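Local structure of PLP-Dependent L-Arginine Hydroxylase MppP (Streptomyces wadayamensis, 6C92) at residues 21-26 against 362-367; 30-35 against 222-227; 59-64 against 257-262. The protein hydroxylates L-arginine with pyridoxal 5'-phosphate as cofactor, on an aminotransferase-type fold. All coordinates share one frame; numbering follows the deposited sequence.

Contact 1: residues 21-26 against 362-367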
loop_
_atom_site.group_PDB
_atom_site.type_symbol
_atom_site.label_atom_id
_atom_site.label_comp_id
_atom_site.label_asym_id
_atom_site.label_seq_id
_atom_site.Cartn_x
_atom_site.Cartn_y
_atom_site.Cartn_z
ATOM N N SER A 21 -14.303 -11.120 14.897
ATOM C CA SER A 21 -14.642 -11.858 16.106
ATOM C C SER A 21 -14.119 -11.151 17.354
ATOM O O SER A 21 -13.068 -10.502 17.335
ATOM C CB SER A 21 -14.082 -13.284 16.049
ATOM O OG SER A 21 -14.246 -13.938 17.295
ATOM N N GLU A 22 -14.871 -11.294 18.452
ATOM C CA GLU A 22 -14.486 -10.675 19.718
ATOM C C GLU A 22 -13.220 -11.306 20.283
ATOM O O GLU A 22 -12.386 -10.611 20.876
ATOM C CB GLU A 22 -15.628 -10.793 20.736
ATOM C CG GLU A 22 -15.311 -10.250 22.146
ATOM C CD GLU A 22 -16.102 -10.961 23.258
ATOM O OE1 GLU A 22 -15.710 -10.846 24.443
ATOM O OE2 GLU A 22 -17.107 -11.636 22.948
ATOM N N LEU A 23 -13.076 -12.619 20.151
ATOM C CA LEU A 23 -11.941 -13.323 20.745
ATOM C C LEU A 23 -10.876 -13.637 19.696
ATOM O O LEU A 23 -10.397 -14.758 19.551
ATOM C CB LEU A 23 -12.424 -14.580 21.453
ATOM C CG LEU A 23 -13.341 -14.300 22.655
ATOM C CD1 LEU A 23 -13.695 -15.598 23.363
ATOM C CD2 LEU A 23 -12.718 -13.323 23.651
ATOM N N ASN A 24 -10.523 -12.598 18.951
ATOM C CA ASN A 24 -9.402 -12.620 18.023
ATOM C C ASN A 24 -8.116 -12.434 18.826
ATOM O O ASN A 24 -7.860 -11.346 19.359
ATOM C CB ASN A 24 -9.606 -11.520 16.977
ATOM C CG ASN A 24 -8.368 -11.260 16.138
ATOM O OD1 ASN A 24 -7.383 -11.974 16.259
ATOM N ND2 ASN A 24 -8.414 -10.225 15.287
ATOM N N ILE A 25 -7.313 -13.494 18.946
ATOM C CA ILE A 25 -5.942 -13.365 19.445
ATOM C C ILE A 25 -5.003 -13.930 18.378
ATOM O O ILE A 25 -3.976 -14.550 18.689
ATOM C CB ILE A 25 -5.738 -14.067 20.800
ATOM C CG1 ILE A 25 -6.250 -15.500 20.721
ATOM C CG2 ILE A 25 -6.441 -13.283 21.921
ATOM C CD1 ILE A 25 -5.746 -16.406 21.822
ATOM N N ALA A 26 -5.358 -13.715 17.109
ATOM C CA ALA A 26 -4.606 -14.232 15.970
ATOM C C ALA A 26 -3.608 -13.210 15.430
ATOM O O ALA A 26 -2.410 -13.306 15.717
ATOM C CB ALA A 26 -5.575 -14.670 14.868
ATOM N N LEU A 362 -8.248 -10.837 26.199
ATOM C CA LEU A 362 -7.120 -11.761 26.211
ATOM C C LEU A 362 -7.281 -12.798 27.316
ATOM O O LEU A 362 -7.066 -13.993 27.089
ATOM C CB LEU A 362 -5.809 -11.001 26.385
ATOM C CG LEU A 362 -4.559 -11.886 26.454
ATOM C CD1 LEU A 362 -4.327 -12.669 25.156
ATOM C CD2 LEU A 362 -3.350 -11.043 26.764
ATOM N N GLU A 363 -7.649 -12.355 28.521
ATOM C CA GLU A 363 -7.858 -13.284 29.636
ATOM C C GLU A 363 -8.977 -14.267 29.332
ATOM O O GLU A 363 -8.839 -15.477 29.546
ATOM C CB GLU A 363 -8.175 -12.511 30.916
ATOM C CG GLU A 363 -6.944 -11.938 31.572
ATOM C CD GLU A 363 -7.187 -11.460 32.979
ATOM O OE1 GLU A 363 -8.017 -10.540 33.169
ATOM O OE2 GLU A 363 -6.545 -12.021 33.893
ATOM N N LYS A 364 -10.104 -13.759 28.842
ATOM C CA LYS A 364 -11.175 -14.638 28.393
ATOM C C LYS A 364 -10.652 -15.678 27.401
ATOM O O LYS A 364 -10.946 -16.875 27.523
ATOM C CB LYS A 364 -12.295 -13.783 27.795
ATOM C CG LYS A 364 -13.444 -14.561 27.225
ATOM C CD LYS A 364 -14.753 -13.772 27.217
ATOM C CE LYS A 364 -15.843 -14.573 26.502
ATOM N NZ LYS A 364 -17.140 -13.857 26.353
ATOM N N SER A 365 -9.828 -15.252 26.436
ATOM C CA SER A 365 -9.330 -16.185 25.434
ATOM C C SER A 365 -8.405 -17.224 26.056
ATOM O O SER A 365 -8.480 -18.416 25.725
ATOM C CB SER A 365 -8.601 -15.412 24.325
ATOM O OG SER A 365 -9.486 -14.544 23.628
ATOM N N VAL A 366 -7.508 -16.789 26.942
ATOM C CA VAL A 366 -6.539 -17.712 27.520
ATOM C C VAL A 366 -7.227 -18.687 28.462
ATOM O O VAL A 366 -6.734 -19.799 28.680
ATOM C CB VAL A 366 -5.424 -16.930 28.235
ATOM C CG1 VAL A 366 -4.465 -17.863 28.920
ATOM C CG2 VAL A 366 -4.668 -16.097 27.244
ATOM N N GLN A 367 -8.370 -18.293 29.030
ATOM C CA GLN A 367 -9.113 -19.189 29.904
ATOM C C GLN A 367 -9.722 -20.334 29.111
ATOM O O GLN A 367 -9.712 -21.483 29.565
ATOM C CB GLN A 367 -10.195 -18.413 30.658
ATOM C CG GLN A 367 -9.685 -17.666 31.889
ATOM C CD GLN A 367 -9.440 -18.588 33.080
ATOM O OE1 GLN A 367 -10.357 -18.882 33.852
ATOM N NE2 GLN A 367 -8.199 -19.046 33.234
#
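L23 crosses the aliphatic chain of K364 at about a right angle: its CD1 lies 3.9 Å from CE of the lysine, while its CD2 covers CG. The same CD2 rests 3.5 Å from OG of S365, a van der Waals touch of methyl on oxygen; the hydroxyl itself is hydrogen-bonded to O of P361, one turn back. I25 sets its CG2 3.7 Å from OG of S365 and its CD1 3.9 Å from CB of S365; CG2 also touches CD1 of L362 at 3.9 Å. The contact ties the N-terminal arm to helix 359-374 of the small domain, as in related aminotransferases. The arm is pinned by backbone hydrogen bonds of L23 and I25 to F332 and of I25 to A354, and N24 folds it in an Asx turn, OD1 accepting from N of A26 at 2.8 Å. Cutting L23 back to an alanine would probably open a gap beside OG of S365 and strip most of the cover from the K364 methylenes. With CG anti to the backbone N (chi1 177°) and an extended chain, K364 carries NZ to a long salt bridge, 3.8 Å from OE1 of E22, where both residues are exposed.

Contact 2: residues 30-35 against 222-227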
loop_
_atom_site.group_PDB
_atom_site.type_symbol
_atom_site.label_atom_id
_atom_site.label_comp_id
_atom_site.label_asym_id
_atom_site.label_seq_id
_atom_site.Cartn_x
_atom_site.Cartn_y
_atom_site.Cartn_z
ATOM N N ALA A 30 -2.097 -4.143 16.614
ATOM C CA ALA A 30 -2.431 -3.589 17.917
ATOM C C ALA A 30 -3.913 -3.246 17.959
ATOM O O ALA A 30 -4.397 -2.434 17.154
ATOM C CB ALA A 30 -1.582 -2.350 18.206
ATOM N N ARG A 31 -4.638 -3.893 18.868
ATOM C CA ARG A 31 -6.070 -3.690 18.995
ATOM C C ARG A 31 -6.502 -3.360 20.417
ATOM O O ARG A 31 -7.701 -3.339 20.693
ATOM C CB ARG A 31 -6.816 -4.928 18.483
ATOM C CG ARG A 31 -6.361 -5.317 17.032
ATOM C CD ARG A 31 -7.183 -6.456 16.421
ATOM N NE ARG A 31 -6.675 -6.861 15.104
ATOM C CZ ARG A 31 -7.005 -6.273 13.951
ATOM N NH1 ARG A 31 -7.846 -5.242 13.923
ATOM N NH2 ARG A 31 -6.496 -6.715 12.812
ATOM N N GLN A 32 -5.568 -3.087 21.322
ATOM C CA GLN A 32 -5.958 -2.659 22.651
ATOM C C GLN A 32 -6.541 -1.242 22.588
ATOM O O GLN A 32 -6.459 -0.555 21.566
ATOM C CB GLN A 32 -4.762 -2.724 23.600
ATOM C CG GLN A 32 -3.654 -1.735 23.297
ATOM C CD GLN A 32 -2.607 -2.303 22.381
ATOM O OE1 GLN A 32 -2.902 -3.157 21.528
ATOM N NE2 GLN A 32 -1.366 -1.854 22.554
ATOM N N ALA A 33 -7.134 -0.800 23.699
ATOM C CA ALA A 33 -7.684 0.546 23.762
ATOM C C ALA A 33 -6.571 1.584 23.740
ATOM O O ALA A 33 -5.441 1.323 24.172
ATOM C CB ALA A 33 -8.528 0.726 25.024
ATOM N N LEU A 34 -6.906 2.770 23.226
ATOM C CA LEU A 34 -6.000 3.910 23.272
ATOM C C LEU A 34 -5.705 4.277 24.723
ATOM O O LEU A 34 -6.568 4.167 25.598
ATOM C CB LEU A 34 -6.630 5.119 22.583
ATOM C CG LEU A 34 -6.920 5.031 21.073
ATOM C CD1 LEU A 34 -7.931 6.076 20.633
ATOM C CD2 LEU A 34 -5.629 5.206 20.301
ATOM N N SER A 35 -4.484 4.733 24.983
ATOM C CA SER A 35 -4.201 5.370 26.265
ATOM C C SER A 35 -4.845 6.754 26.281
ATOM O O SER A 35 -5.269 7.265 25.242
ATOM C CB SER A 35 -2.699 5.492 26.474
ATOM O OG SER A 35 -2.185 6.440 25.558
ATOM N N LEU A 222 3.021 -1.182 16.912
ATOM C CA LEU A 222 3.189 -0.614 18.251
ATOM C C LEU A 222 1.909 -0.050 18.834
ATOM O O LEU A 222 1.673 -0.167 20.042
ATOM C CB LEU A 222 4.229 0.499 18.223
ATOM C CG LEU A 222 5.655 0.114 17.903
ATOM C CD1 LEU A 222 6.481 1.373 17.923
ATOM C CD2 LEU A 222 6.153 -0.918 18.923
ATOM N N TRP A 223 1.112 0.626 18.028
ATOM C CA TRP A 223 0.041 1.432 18.592
ATOM C C TRP A 223 -1.284 1.090 17.945
ATOM O O TRP A 223 -1.328 0.721 16.765
ATOM C CB TRP A 223 0.309 2.924 18.413
ATOM C CG TRP A 223 1.653 3.351 18.903
ATOM C CD1 TRP A 223 2.154 3.227 20.176
ATOM C CD2 TRP A 223 2.657 4.007 18.135
ATOM N NE1 TRP A 223 3.414 3.770 20.233
ATOM C CE2 TRP A 223 3.749 4.249 18.993
ATOM C CE3 TRP A 223 2.742 4.414 16.794
ATOM C CZ2 TRP A 223 4.902 4.879 18.565
ATOM C CZ3 TRP A 223 3.891 5.051 16.375
ATOM C CH2 TRP A 223 4.964 5.256 17.250
ATOM N N PRO A 224 -2.375 1.218 18.681
ATOM C CA PRO A 224 -3.684 0.869 18.122
ATOM C C PRO A 224 -4.283 2.001 17.291
ATOM O O PRO A 224 -5.154 2.737 17.712
ATOM C CB PRO A 224 -4.514 0.575 19.374
ATOM C CG PRO A 224 -3.927 1.465 20.405
ATOM C CD PRO A 224 -2.464 1.507 20.133
ATOM N N THR A 225 -3.797 2.124 16.052
ATOM C CA THR A 225 -4.139 3.234 15.169
ATOM C C THR A 225 -5.080 2.819 14.046
ATOM O O THR A 225 -5.083 3.440 12.980
ATOM C CB THR A 225 -2.872 3.835 14.570
ATOM O OG1 THR A 225 -2.144 2.792 13.880
ATOM C CG2 THR A 225 -2.004 4.437 15.673
ATOM N N LEU A 226 -5.854 1.751 14.239
ATOM C CA LEU A 226 -6.818 1.318 13.212
ATOM C C LEU A 226 -6.105 1.050 11.886
ATOM O O LEU A 226 -6.625 1.321 10.792
ATOM C CB LEU A 226 -7.934 2.338 13.021
ATOM C CG LEU A 226 -8.746 2.605 14.285
ATOM C CD1 LEU A 226 -9.776 3.685 14.017
ATOM C CD2 LEU A 226 -9.399 1.305 14.768
ATOM N N ASP A 227 -4.904 0.508 11.984
ATOM C CA ASP A 227 -4.097 0.157 10.827
ATOM C C ASP A 227 -3.636 1.367 10.025
ATOM O O ASP A 227 -3.273 1.230 8.850
ATOM C CB ASP A 227 -4.849 -0.821 9.919
ATOM C CG ASP A 227 -4.746 -2.256 10.398
ATOM O OD1 ASP A 227 -4.962 -2.515 11.604
ATOM O OD2 ASP A 227 -4.438 -3.125 9.562
HETATM O O HOH W 1 -6.221 -0.325 16.462
HETATM O O HOH W 2 -3.688 -1.126 14.351
#
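P224 presses its ring against the backbone of residues 30-33, so that much of the van der Waals contact is with main-chain atoms, chiefly carbonyl oxygens. CB of P224 comes within 3.1 Å of the carbonyl O of Q32, and CG lies close to the same oxygen. L34 crosses the ring obliquely; with CG anti to its carbonyl carbon (chi1 -64°), it brings CD2 to 4.1 Å from CG of P224. The methyl of A30 lies 3.4 Å from O of W223, a carbonyl engaged in the inverse gamma turn centred on P224, where it takes a weak hydrogen bond from N of T225.

No direct hydrogen bond joins the two segments; the polar links run through the carbonyl O of A30. CA of P224 makes a CA-H...O contact with it at 3.5 Å, and two waters donate to it. One, 2.9 Å from O of A30, accepts from N of L226; the other, 3.2 Å from that oxygen, accepts from N of D227. The one pair of opposite charges stays beyond salt-bridge range: NH1 of R31 lies 4.6 Å from OD1 of D227, which is well out of the guanidinium plane, and R31 has its salt bridge through NE to D27.

Segment 222-227 lies in the loop between strands 213-218 and 231-235 of the large mixed sheet. Helix 36-43 covers it, with Q38 against W223 and P224, and also receives L34. Helix 256-292 flanks W223 and T225, and W49 of the other subunit packs on L34 and L226.

Contact 3: residues 59-64 against 257-262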
loop_
_atom_site.group_PDB
_atom_site.type_symbol
_atom_site.label_atom_id
_atom_site.label_comp_id
_atom_site.label_asym_id
_atom_site.label_seq_id
_atom_site.Cartn_x
_atom_site.Cartn_y
_atom_site.Cartn_z
ATOM N N GLN A 59 8.000 18.363 5.205
ATOM C CA GLN A 59 8.275 18.765 6.576
ATOM C C GLN A 59 7.611 17.819 7.564
ATOM O O GLN A 59 8.233 17.422 8.548
ATOM C CB GLN A 59 7.812 20.201 6.817
ATOM C CG GLN A 59 8.679 21.216 6.119
ATOM C CD GLN A 59 8.213 22.641 6.366
ATOM O OE1 GLN A 59 7.627 22.954 7.409
ATOM N NE2 GLN A 59 8.459 23.507 5.398
ATOM N N ILE A 60 6.361 17.426 7.304
ATOM C CA ILE A 60 5.685 16.509 8.208
ATOM C C ILE A 60 6.398 15.170 8.191
ATOM O O ILE A 60 6.548 14.509 9.221
ATOM C CB ILE A 60 4.197 16.363 7.820
ATOM C CG1 ILE A 60 3.484 17.738 7.910
ATOM C CG2 ILE A 60 3.510 15.320 8.708
ATOM C CD1 ILE A 60 2.050 17.717 7.430
ATOM N N GLU A 61 6.769 14.717 7.000
ATOM C CA GLU A 61 7.443 13.430 6.876
ATOM C C GLU A 61 8.772 13.422 7.618
ATOM O O GLU A 61 9.084 12.464 8.343
ATOM C CB GLU A 61 7.643 13.095 5.396
ATOM C CG GLU A 61 8.139 11.668 5.233
ATOM C CD GLU A 61 8.443 11.287 3.798
ATOM O OE1 GLU A 61 8.667 12.181 2.964
ATOM O OE2 GLU A 61 8.467 10.081 3.516
ATOM N N SER A 62 9.593 14.462 7.416
ATOM C CA SER A 62 10.854 14.543 8.151
ATOM C C SER A 62 10.625 14.518 9.645
ATOM O O SER A 62 11.405 13.923 10.389
ATOM C CB SER A 62 11.634 15.802 7.783
ATOM O OG SER A 62 12.184 15.638 6.499
ATOM N N GLU A 63 9.594 15.215 10.119
ATOM C CA GLU A 63 9.354 15.244 11.559
ATOM C C GLU A 63 8.905 13.884 12.061
ATOM O O GLU A 63 9.295 13.453 13.149
ATOM C CB GLU A 63 8.316 16.308 11.895
ATOM C CG GLU A 63 8.843 17.718 11.692
ATOM C CD GLU A 63 7.748 18.763 11.695
ATOM O OE1 GLU A 63 8.069 19.950 11.467
ATOM O OE2 GLU A 63 6.568 18.401 11.893
ATOM N N ALA A 64 8.079 13.193 11.283
ATOM C CA ALA A 64 7.624 11.873 11.693
ATOM C C ALA A 64 8.787 10.894 11.755
ATOM O O ALA A 64 8.899 10.117 12.710
ATOM C CB ALA A 64 6.550 11.376 10.735
ATOM N N LEU A 257 -1.582 13.019 6.807
ATOM C CA LEU A 257 -2.272 12.826 8.077
ATOM C C LEU A 257 -1.718 11.618 8.810
ATOM O O LEU A 257 -1.571 11.632 10.035
ATOM C CB LEU A 257 -3.768 12.665 7.833
ATOM C CG LEU A 257 -4.624 12.563 9.099
ATOM C CD1 LEU A 257 -4.665 13.902 9.801
ATOM C CD2 LEU A 257 -6.020 12.134 8.821
ATOM N N ILE A 258 -1.417 10.545 8.087
ATOM C CA ILE A 258 -0.829 9.384 8.742
ATOM C C ILE A 258 0.567 9.727 9.252
ATOM O O ILE A 258 0.969 9.302 10.341
ATOM C CB ILE A 258 -0.816 8.173 7.790
ATOM C CG1 ILE A 258 -2.256 7.710 7.520
ATOM C CG2 ILE A 258 0.098 7.062 8.351
ATOM C CD1 ILE A 258 -2.423 6.595 6.443
ATOM N N LEU A 259 1.337 10.480 8.471
ATOM C CA LEU A 259 2.666 10.880 8.937
ATOM C C LEU A 259 2.550 11.745 10.191
ATOM O O LEU A 259 3.300 11.569 11.161
ATOM C CB LEU A 259 3.379 11.654 7.839
ATOM C CG LEU A 259 4.423 11.065 6.875
ATOM C CD1 LEU A 259 4.769 9.614 7.026
ATOM C CD2 LEU A 259 4.096 11.415 5.486
ATOM N N ALA A 260 1.616 12.687 10.189
ATOM C CA ALA A 260 1.419 13.519 11.377
ATOM C C ALA A 260 1.008 12.668 12.566
ATOM O O ALA A 260 1.483 12.876 13.683
ATOM C CB ALA A 260 0.382 14.604 11.097
ATOM N N LEU A 261 0.140 11.681 12.342
ATOM C CA LEU A 261 -0.246 10.760 13.409
ATOM C C LEU A 261 0.941 9.986 13.970
ATOM O O LEU A 261 1.071 9.825 15.195
ATOM C CB LEU A 261 -1.295 9.800 12.860
ATOM C CG LEU A 261 -2.352 9.182 13.755
ATOM C CD1 LEU A 261 -3.186 10.249 14.412
ATOM C CD2 LEU A 261 -3.246 8.299 12.911
ATOM N N ILE A 262 1.806 9.475 13.091
ATOM C CA ILE A 262 3.021 8.791 13.534
ATOM C C ILE A 262 3.878 9.720 14.369
ATOM O O ILE A 262 4.423 9.318 15.406
ATOM C CB ILE A 262 3.791 8.253 12.317
ATOM C CG1 ILE A 262 2.994 7.094 11.729
ATOM C CG2 ILE A 262 5.262 7.859 12.672
ATOM C CD1 ILE A 262 3.443 6.670 10.374
#
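I60 and A64, one turn apart on helix 57-71, face L259 and A260 of helix 256-292, and here the two helices are tightly packed. Their short segments run in roughly the same direction, at 31° to each other, and the axes approach to 8.3 Å. A64, having only a methyl to interpose, lets the backbones come near: its CB sits 3.3 Å from the carbonyl O of L259. I60 turns CG2 anti to its backbone N, and this branch does the touching, 3.6 Å from N of A260 and 3.8 Å from CB of L259; it also covers CB of A260 at 4.0 Å. One methyl branch therefore spans two successive residues of the facing helix. Further along, CG2 of I262 closes on CB of A64 at 4.2 Å. All these residues are buried, and the seam holds no hydrogen bond.

The flank at E61 is the more open one, partly exposed, though L259 touches it as closely. L259 leans over the start of this side chain, its CG 3.8 Å from CA of E61 and its CD2 3.9 Å from CB. Its chi2 near 0° is an eclipsed torsion, strained if correctly modelled, so the exact placing of its methyls deserves caution. E61 runs on, extended, past the leucine and hydrogen-bonds through OE2 to OG of S86, a residue of strand 84-87.

Behind the seam, L257 and L261 turn to helix 45-54, against L45, L48 and W49, so that helix 256-292 lies packed between that helix and helix 57-71. L228 of the other subunit packs on L257 and I258, while E61 links the pair of helices to the edge of the large sheet.

Contacts 1 and 3 are largely buried, contact 2 only partly. All three border the long helix 256-292: contact 3 uses its first turns directly, whereas the others lie beside later stretches of it. Contact 3 joins two helices by van der Waals packing, mostly of apolar side chains, with no hydrogen bond across it; contact 1 sets a loop on a helix, with a long ion pair at its exposed side; contact 2 joins two loops through a proline and waters. Contacts 1 and 2 share the N-terminal arm and touch where N24 packs on R31, whose side chain is about 8 Å from the bound pyridoxal phosphate–arginine aldimine. Contacts 2 and 3 lie by the other subunit.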